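Local structure of extracellular ligand-binding receptor (Desulfitobacterium hafniense, 4Q6B) at residues 135-139 against 140-144; 188-191 against 192-196; 320-324 against 325-329. The protein binds leucine in the cleft of a periplasmic-binding-protein fold and probably serves as the substrate-binding component of an ABC transporter for amino acids. All coordinates share one frame; numbering follows the deposited sequence.

Contact 1. Residues 135-139 against 140-144; sequences IYLAE and QGHER
Gln-140, Leu-137 and His-142 carry most of this contact, a Schellman motif that ends helix 126-139 and leads into strand 144-149. Gly-141 is the first residue to leave the helix. Its positive phi, 99°, would jam a side chain against the preceding carbonyl oxygen, so glycine suits the position. Gly-141 N bonds to Ala-138 O at 3.0 Å, standing well above the carbonyl plane. His-142 N reaches back to Leu-137 O at 3.1 Å and closes the turn.

Gln-140 folds back over the last helical turn. Its CG is anti to the carbonyl carbon (chi1 -63°), which sets it over one face of the Tyr-136 ring; the bend at chi2 then turns the amide. This is a CH-pi contact, with Gln-140 CG 3.7 Å from the Tyr-136 ring centroid. The amide lies almost parallel to the ring, the two planes 6° apart. Gln-140 NE2 donates to Glu-139 OE2 at 2.7 Å, in the plane of its own amide and on the syn side of the carboxylate but tilted out of its plane. Ring and carboxylate together limit how the amide can turn.

On the buried side, the CD2 methyl of Leu-137 meets CD2 of the His-142 ring at 3.7 Å. Leu-137 O lies at the edge of the ring, in its plane, nearest CD2. ND1 is hydrogen-bonded to Asp-199, which ties the turn to the loop before strand 200-204. Leu-253 of strand 253-257 packs on Tyr-136 and Leu-137. A water bridges the turn, donating to Ala-138 O and, at 2.7 Å, to His-142 O.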
loop_
_atom_site.group_PDB
_atom_site.type_symbol
_atom_site.label_atom_id
_atom_site.label_comp_id
_atom_site.label_asym_id
_atom_site.label_seq_id
_atom_site.Cartn_x
_atom_site.Cartn_y
_atom_site.Cartn_z
ATOM N N ILE A 135 4.674 13.654 -11.684
ATOM C CA ILE A 135 3.850 14.810 -12.071
ATOM C C ILE A 135 4.006 15.955 -11.087
ATOM O O ILE A 135 4.166 17.095 -11.489
ATOM C CB ILE A 135 2.372 14.415 -12.242
ATOM C CG1 ILE A 135 2.271 13.612 -13.547
ATOM C CG2 ILE A 135 1.466 15.678 -12.298
ATOM C CD1 ILE A 135 0.964 12.942 -13.761
ATOM N N TYR A 136 3.948 15.643 -9.810
ATOM C CA TYR A 136 4.031 16.657 -8.766
ATOM C C TYR A 136 5.415 17.284 -8.767
ATOM O O TYR A 136 5.560 18.515 -8.689
ATOM C CB TYR A 136 3.742 16.026 -7.399
ATOM C CG TYR A 136 3.891 17.038 -6.281
ATOM C CD1 TYR A 136 2.930 18.013 -6.070
ATOM C CD2 TYR A 136 5.020 17.023 -5.452
ATOM C CE1 TYR A 136 3.076 18.937 -5.042
ATOM C CE2 TYR A 136 5.166 17.938 -4.437
ATOM C CZ TYR A 136 4.199 18.883 -4.236
ATOM O OH TYR A 136 4.375 19.810 -3.224
ATOM N N LEU A 137 6.442 16.433 -8.844
ATOM C CA LEU A 137 7.816 16.942 -8.721
ATOM C C LEU A 137 8.153 17.845 -9.894
ATOM O O LEU A 137 8.800 18.897 -9.730
ATOM C CB LEU A 137 8.807 15.788 -8.609
ATOM C CG LEU A 137 8.694 15.059 -7.256
ATOM C CD1 LEU A 137 9.505 13.757 -7.374
ATOM C CD2 LEU A 137 9.213 15.950 -6.100
ATOM N N ALA A 138 7.668 17.498 -11.081
ATOM C CA ALA A 138 7.932 18.375 -12.217
ATOM C C ALA A 138 7.198 19.701 -12.030
ATOM O O ALA A 138 7.727 20.739 -12.362
ATOM C CB ALA A 138 7.552 17.737 -13.519
ATOM N N GLU A 139 5.977 19.679 -11.512
ATOM C CA GLU A 139 5.282 20.965 -11.339
ATOM C C GLU A 139 5.995 21.836 -10.275
ATOM O O GLU A 139 5.952 23.096 -10.307
ATOM C CB GLU A 139 3.849 20.692 -10.953
ATOM C CG GLU A 139 3.022 21.989 -10.747
ATOM C CD GLU A 139 3.025 22.458 -9.295
ATOM O OE1 GLU A 139 2.933 23.701 -9.055
ATOM O OE2 GLU A 139 3.101 21.574 -8.401
ATOM N N GLN A 140 6.674 21.168 -9.343
ATOM C CA GLN A 140 7.468 21.858 -8.325
ATOM C C GLN A 140 8.820 22.361 -8.838
ATOM O O GLN A 140 9.551 23.031 -8.124
ATOM C CB GLN A 140 7.616 21.006 -7.061
ATOM C CG GLN A 140 6.297 20.742 -6.384
ATOM C CD GLN A 140 5.713 22.012 -5.811
ATOM O OE1 GLN A 140 6.313 22.629 -4.929
ATOM N NE2 GLN A 140 4.563 22.435 -6.325
ATOM N N GLY A 141 9.161 22.066 -10.077
ATOM C CA GLY A 141 10.376 22.663 -10.644
ATOM C C GLY A 141 11.588 21.730 -10.603
ATOM O O GLY A 141 12.711 22.184 -10.847
ATOM N N HIS A 142 11.390 20.453 -10.310
ATOM C CA HIS A 142 12.503 19.530 -10.403
ATOM C C HIS A 142 12.877 19.254 -11.840
ATOM O O HIS A 142 12.013 19.099 -12.682
ATOM C CB HIS A 142 12.200 18.243 -9.666
ATOM C CG HIS A 142 12.136 18.430 -8.192
ATOM N ND1 HIS A 142 13.229 18.253 -7.377
ATOM C CD2 HIS A 142 11.131 18.845 -7.393
ATOM C CE1 HIS A 142 12.889 18.526 -6.133
ATOM N NE2 HIS A 142 11.619 18.876 -6.114
ATOM N N GLU A 143 14.177 19.203 -12.103
ATOM C CA GLU A 143 14.680 18.921 -13.448
ATOM C C GLU A 143 15.762 17.853 -13.521
ATOM O O GLU A 143 15.930 17.220 -14.568
ATOM C CB GLU A 143 15.245 20.199 -14.094
ATOM C CG GLU A 143 14.238 21.345 -14.101
ATOM C CD GLU A 143 14.547 22.429 -15.112
ATOM O OE1 GLU A 143 15.650 22.440 -15.673
ATOM O OE2 GLU A 143 13.656 23.268 -15.343
ATOM N N ARG A 144 16.589 17.738 -12.466
ATOM C CA ARG A 144 17.766 16.849 -12.461
ATOM C C ARG A 144 17.771 16.096 -11.127
ATOM O O ARG A 144 17.975 16.704 -10.092
ATOM C CB ARG A 144 19.057 17.663 -12.593
ATOM C CG ARG A 144 19.093 18.603 -13.811
ATOM C CD ARG A 144 20.507 18.997 -14.293
ATOM N NE ARG A 144 20.687 18.369 -15.607
ATOM C CZ ARG A 144 21.775 17.741 -16.047
ATOM N NH1 ARG A 144 22.887 17.670 -15.312
ATOM N NH2 ARG A 144 21.755 17.193 -17.255
HETATM O O HOH W 1 10.227 20.607 -13.954
#

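Contact 2. Residues 188-191 against 192-196; sequences RLYD and KWQAF
Trp-193 has CG anti to its carbonyl carbon (chi1 -59°), which folds the indole back along helix 183-195 over Leu-189, one turn earlier. Tyr-190 and Gln-194 form a second i to i+4 pair. The tyrosine CG is anti to the backbone N (chi1 -176°) and the glutamine chain extends beyond CG, together bringing Gln-194 OE1 over the ring.

CB of Leu-189 lies over the face of the indole six-membered ring, 3.9 Å from its centroid. On the same face, Leu-189 O sits 3.1 Å above the indole plane and accepts from Trp-193 N. At the indole edge, NE1 bonds to Asp-175 OD2, on strand 172-177. The same oxygen forms a salt bridge with Lys-192 NZ, and Asp-175, with Arg-176, makes up a calcium site, so the helix is fastened beside the metal. With an alanine in place of Trp-193, Leu-189 CB would probably lose its aromatic cover and Asp-175 one of its donors. Arg-188 NH1 is 4.6 Å from Lys-192 NZ, but each side chain has its own acid, Asp-185 for the arginine.

The Gln-194 amide is inclined to the ring at 59°. Gln-194 OE1 stands 3.1 Å above the Tyr-190 ring, over its centre.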
loop_
_atom_site.group_PDB
_atom_site.type_symbol
_atom_site.label_atom_id
_atom_site.label_comp_id
_atom_site.label_asym_id
_atom_site.label_seq_id
_atom_site.Cartn_x
_atom_site.Cartn_y
_atom_site.Cartn_z
ATOM N N ARG A 188 31.460 12.299 -1.225
ATOM C CA ARG A 188 32.062 12.301 -2.548
ATOM C C ARG A 188 30.943 12.203 -3.599
ATOM O O ARG A 188 30.968 12.934 -4.608
ATOM C CB ARG A 188 33.013 11.098 -2.662
ATOM C CG ARG A 188 33.877 11.061 -3.923
ATOM C CD ARG A 188 33.159 10.399 -5.080
ATOM N NE ARG A 188 32.597 9.097 -4.720
ATOM C CZ ARG A 188 31.863 8.362 -5.554
ATOM N NH1 ARG A 188 31.596 8.829 -6.765
ATOM N NH2 ARG A 188 31.371 7.178 -5.180
ATOM N N LEU A 189 29.962 11.320 -3.377
ATOM C CA LEU A 189 28.777 11.291 -4.240
ATOM C C LEU A 189 28.067 12.651 -4.297
ATOM O O LEU A 189 27.727 13.130 -5.374
ATOM C CB LEU A 189 27.771 10.213 -3.805
ATOM C CG LEU A 189 28.208 8.785 -4.107
ATOM C CD1 LEU A 189 27.460 7.820 -3.169
ATOM C CD2 LEU A 189 27.904 8.493 -5.576
ATOM N N TYR A 190 27.870 13.283 -3.139
ATOM C CA TYR A 190 27.159 14.575 -3.085
ATOM C C TYR A 190 27.938 15.647 -3.866
ATOM O O TYR A 190 27.327 16.494 -4.559
ATOM C CB TYR A 190 26.986 14.992 -1.622
ATOM C CG TYR A 190 26.194 16.254 -1.359
ATOM C CD1 TYR A 190 25.145 16.642 -2.185
ATOM C CD2 TYR A 190 26.496 17.051 -0.257
ATOM C CE1 TYR A 190 24.393 17.791 -1.900
ATOM C CE2 TYR A 190 25.757 18.222 0.020
ATOM C CZ TYR A 190 24.722 18.564 -0.805
ATOM O OH TYR A 190 24.012 19.706 -0.521
ATOM N N ASP A 191 29.264 15.608 -3.783
ATOM C CA ASP A 191 30.071 16.487 -4.631
ATOM C C ASP A 191 29.839 16.282 -6.141
ATOM O O ASP A 191 29.708 17.265 -6.922
ATOM C CB ASP A 191 31.543 16.378 -4.271
ATOM C CG ASP A 191 31.897 17.162 -3.014
ATOM O OD1 ASP A 191 31.157 18.101 -2.662
ATOM O OD2 ASP A 191 32.942 16.852 -2.393
ATOM N N LYS A 192 29.726 15.021 -6.548
ATOM C CA LYS A 192 29.465 14.708 -7.940
ATOM C C LYS A 192 28.065 15.157 -8.318
ATOM O O LYS A 192 27.872 15.783 -9.364
ATOM C CB LYS A 192 29.631 13.214 -8.192
ATOM C CG LYS A 192 29.270 12.817 -9.602
ATOM C CD LYS A 192 29.549 11.355 -9.849
ATOM C CE LYS A 192 28.562 10.475 -9.112
ATOM N NZ LYS A 192 28.290 9.242 -9.919
ATOM N N TRP A 193 27.087 14.849 -7.470
ATOM C CA TRP A 193 25.717 15.295 -7.707
ATOM C C TRP A 193 25.579 16.830 -7.803
ATOM O O TRP A 193 24.805 17.356 -8.613
ATOM C CB TRP A 193 24.816 14.765 -6.596
ATOM C CG TRP A 193 24.800 13.283 -6.484
ATOM C CD1 TRP A 193 25.123 12.370 -7.455
ATOM C CD2 TRP A 193 24.447 12.529 -5.317
ATOM N NE1 TRP A 193 24.980 11.095 -6.953
ATOM C CE2 TRP A 193 24.532 11.170 -5.657
ATOM C CE3 TRP A 193 24.029 12.880 -4.024
ATOM C CZ2 TRP A 193 24.251 10.150 -4.735
ATOM C CZ3 TRP A 193 23.733 11.862 -3.105
ATOM C CH2 TRP A 193 23.876 10.526 -3.453
ATOM N N GLN A 194 26.327 17.560 -6.988
ATOM C CA GLN A 194 26.276 19.020 -7.108
ATOM C C GLN A 194 26.785 19.460 -8.481
ATOM O O GLN A 194 26.230 20.374 -9.088
ATOM C CB GLN A 194 27.075 19.690 -5.988
ATOM C CG GLN A 194 26.395 19.525 -4.631
ATOM C CD GLN A 194 27.277 19.990 -3.491
ATOM O OE1 GLN A 194 27.466 19.280 -2.501
ATOM N NE2 GLN A 194 27.841 21.178 -3.632
ATOM N N ALA A 195 27.830 18.801 -8.973
ATOM C CA ALA A 195 28.404 19.167 -10.259
ATOM C C ALA A 195 27.403 18.886 -11.402
ATOM O O ALA A 195 27.436 19.551 -12.450
ATOM C CB ALA A 195 29.749 18.424 -10.474
ATOM N N PHE A 196 26.519 17.915 -11.187
ATOM C CA PHE A 196 25.484 17.552 -12.153
ATOM C C PHE A 196 24.245 18.397 -11.976
ATOM O O PHE A 196 23.282 18.237 -12.716
ATOM C CB PHE A 196 25.002 16.098 -11.972
ATOM C CG PHE A 196 25.988 15.052 -12.376
ATOM C CD1 PHE A 196 26.975 15.308 -13.320
ATOM C CD2 PHE A 196 25.929 13.798 -11.796
ATOM C CE1 PHE A 196 27.877 14.329 -13.675
ATOM C CE2 PHE A 196 26.834 12.816 -12.151
ATOM C CZ PHE A 196 27.802 13.090 -13.092
#

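Contact 3. Residues 320-324 against 325-329; sequences PWEGV and MGMHR
A tight beta hairpin joins strands 321-323 and 326-328, with Val-324 and Met-325 in the turn between them. Trp-321 and His-328 form an antiparallel hydrogen-bonded pair. Trp-321 N donates to His-328 O at 2.8 Å, in the carbonyl plane, and His-328 N returns a bond to Trp-321 O. Nearer the turn, Gly-323 N bonds to Gly-326 O at 2.9 Å.

The two aromatic side chains leave the same face of the hairpin and run out next to each other in the same direction. The indole CG is anti to its backbone N (chi1 -178°), which lays the CE3 side of the ring along the histidine. His-328 CD2 comes in at the indole edge, in its plane, 3.7 Å from Trp-321 CE3. The rings are oblique, with planes at 49°. A side chain at Gly-323 would project from this same face, run into Trp-321 CZ3 and press on the imidazole. Both imidazole nitrogens are held, ND1 by Asp-336 and NE2 by Asp-291 of helix 284-301. Asp-291 also accepts from Val-324 N and Met-325 N, so one carboxylate ties the turn and the histidine to that helix. Ile-294 and Leu-295 of the same helix pack on the indole.

The other face carries Glu-322 and Met-327, a non-hydrogen-bonded pair. The glutamate bends at chi2 (-79°) and crosses the selenomethionine, with Glu-322 OE2 3.5 Å from Met-327 CB. At the open end, the extended Arg-329 chain runs beside Pro-320. The proline CD sits over the centre of the Arg-329 guanidinium face, 3.8 Å above its plane.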
loop_
_atom_site.group_PDB
_atom_site.type_symbol
_atom_site.label_atom_id
_atom_site.label_comp_id
_atom_site.label_asym_id
_atom_site.label_seq_id
_atom_site.Cartn_x
_atom_site.Cartn_y
_atom_site.Cartn_z
ATOM N N PRO A 320 -16.994 1.677 -10.141
ATOM C CA PRO A 320 -16.495 2.643 -9.148
ATOM C C PRO A 320 -17.253 2.541 -7.833
ATOM O O PRO A 320 -18.480 2.462 -7.809
ATOM C CB PRO A 320 -16.736 3.993 -9.804
ATOM C CG PRO A 320 -17.599 3.753 -10.923
ATOM C CD PRO A 320 -17.565 2.323 -11.323
ATOM N N TRP A 321 -16.509 2.495 -6.749
ATOM C CA TRP A 321 -17.091 2.310 -5.425
ATOM C C TRP A 321 -16.418 3.240 -4.401
ATOM O O TRP A 321 -15.189 3.226 -4.258
ATOM C CB TRP A 321 -16.831 0.879 -5.007
ATOM C CG TRP A 321 -17.401 0.502 -3.691
ATOM C CD1 TRP A 321 -18.662 0.051 -3.451
ATOM C CD2 TRP A 321 -16.720 0.499 -2.431
ATOM N NE1 TRP A 321 -18.817 -0.217 -2.116
ATOM C CE2 TRP A 321 -17.642 0.053 -1.465
ATOM C CE3 TRP A 321 -15.433 0.866 -2.020
ATOM C CZ2 TRP A 321 -17.312 -0.065 -0.114
ATOM C CZ3 TRP A 321 -15.106 0.754 -0.669
ATOM C CH2 TRP A 321 -16.043 0.279 0.262
ATOM N N GLU A 322 -17.229 4.031 -3.691
ATOM C CA GLU A 322 -16.669 5.027 -2.779
ATOM C C GLU A 322 -16.386 4.474 -1.412
ATOM O O GLU A 322 -17.278 3.887 -0.770
ATOM C CB GLU A 322 -17.668 6.185 -2.661
ATOM C CG GLU A 322 -18.072 6.729 -3.998
ATOM C CD GLU A 322 -17.035 7.658 -4.606
ATOM O OE1 GLU A 322 -17.320 8.238 -5.682
ATOM O OE2 GLU A 322 -15.953 7.847 -4.007
ATOM N N GLY A 323 -15.154 4.710 -0.948
ATOM C CA GLY A 323 -14.678 4.220 0.339
ATOM C C GLY A 323 -14.066 5.372 1.127
ATOM O O GLY A 323 -14.078 6.510 0.673
ATOM N N VAL A 324 -13.473 5.057 2.279
ATOM C CA VAL A 324 -12.857 6.110 3.082
ATOM C C VAL A 324 -11.573 6.611 2.459
ATOM O O VAL A 324 -11.141 7.733 2.721
ATOM C CB VAL A 324 -12.592 5.629 4.530
ATOM C CG1 VAL A 324 -13.864 4.998 5.102
ATOM C CG2 VAL A 324 -11.395 4.663 4.603
HETATM N N MSE A 325 -10.971 5.776 1.615
HETATM C CA MSE A 325 -9.710 6.171 0.955
HETATM C C MSE A 325 -9.970 7.071 -0.262
HETATM O O MSE A 325 -9.041 7.701 -0.778
HETATM C CB MSE A 325 -8.986 4.920 0.501
HETATM C CG MSE A 325 -8.431 4.137 1.653
HETATM SE SE MSE A 325 -7.613 2.497 0.953
HETATM C CE MSE A 325 -6.434 3.303 -0.427
ATOM N N GLY A 326 -11.207 7.091 -0.744
ATOM C CA GLY A 326 -11.512 7.701 -2.041
ATOM C C GLY A 326 -12.277 6.721 -2.953
ATOM O O GLY A 326 -12.916 5.760 -2.483
HETATM N N MSE A 327 -12.205 6.943 -4.259
HETATM C CA MSE A 327 -12.939 6.065 -5.139
HETATM C C MSE A 327 -12.110 4.887 -5.589
HETATM O O MSE A 327 -10.991 5.058 -6.101
HETATM C CB MSE A 327 -13.522 6.807 -6.334
HETATM C CG MSE A 327 -14.359 5.879 -7.172
HETATM SE SE MSE A 327 -13.329 5.196 -8.664
HETATM C CE MSE A 327 -13.922 6.545 -9.915
ATOM N N HIS A 328 -12.668 3.697 -5.376
ATOM C CA HIS A 328 -12.029 2.429 -5.738
ATOM C C HIS A 328 -12.611 1.928 -7.048
ATOM O O HIS A 328 -13.779 2.128 -7.314
ATOM C CB HIS A 328 -12.313 1.375 -4.658
ATOM C CG HIS A 328 -11.594 1.616 -3.352
ATOM N ND1 HIS A 328 -10.297 1.189 -3.114
ATOM C CD2 HIS A 328 -12.001 2.216 -2.206
ATOM C CE1 HIS A 328 -9.942 1.520 -1.881
ATOM N NE2 HIS A 328 -10.958 2.146 -1.312
ATOM N N ARG A 329 -11.806 1.256 -7.863
ATOM C CA ARG A 329 -12.367 0.558 -9.015
ATOM C C ARG A 329 -11.381 -0.496 -9.472
ATOM O O ARG A 329 -10.218 -0.183 -9.709
ATOM C CB ARG A 329 -12.639 1.531 -10.148
ATOM C CG ARG A 329 -13.277 0.847 -11.324
ATOM C CD ARG A 329 -13.531 1.840 -12.429
ATOM N NE ARG A 329 -14.428 1.174 -13.392
ATOM C CZ ARG A 329 -15.170 1.815 -14.295
ATOM N NH1 ARG A 329 -15.951 1.121 -15.134
ATOM N NH2 ARG A 329 -15.149 3.146 -14.357
#

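Overall arrangement
Contact 1 lies at the surface, contact 2 is partly buried, and contact 3 is largely buried. Contacts 1 and 2 belong to helices flanking the mixed seven-stranded sheet, and they touch: Arg-144 NH1 probably bonds to Phe-196 O. Contact 3 is a separate two-stranded hairpin, its centre about 43 Å from that of contact 2 and across the chain's centre from it. The chemistry follows the place. In contact 1 backbone bonds close a helix end at a glycine with positive phi. Contact 2 uses i to i+4 side-chain pairs within a helix, close to a calcium site. Contact 3 pairs strands and binds its histidine to two aspartates, away from the annotated sites.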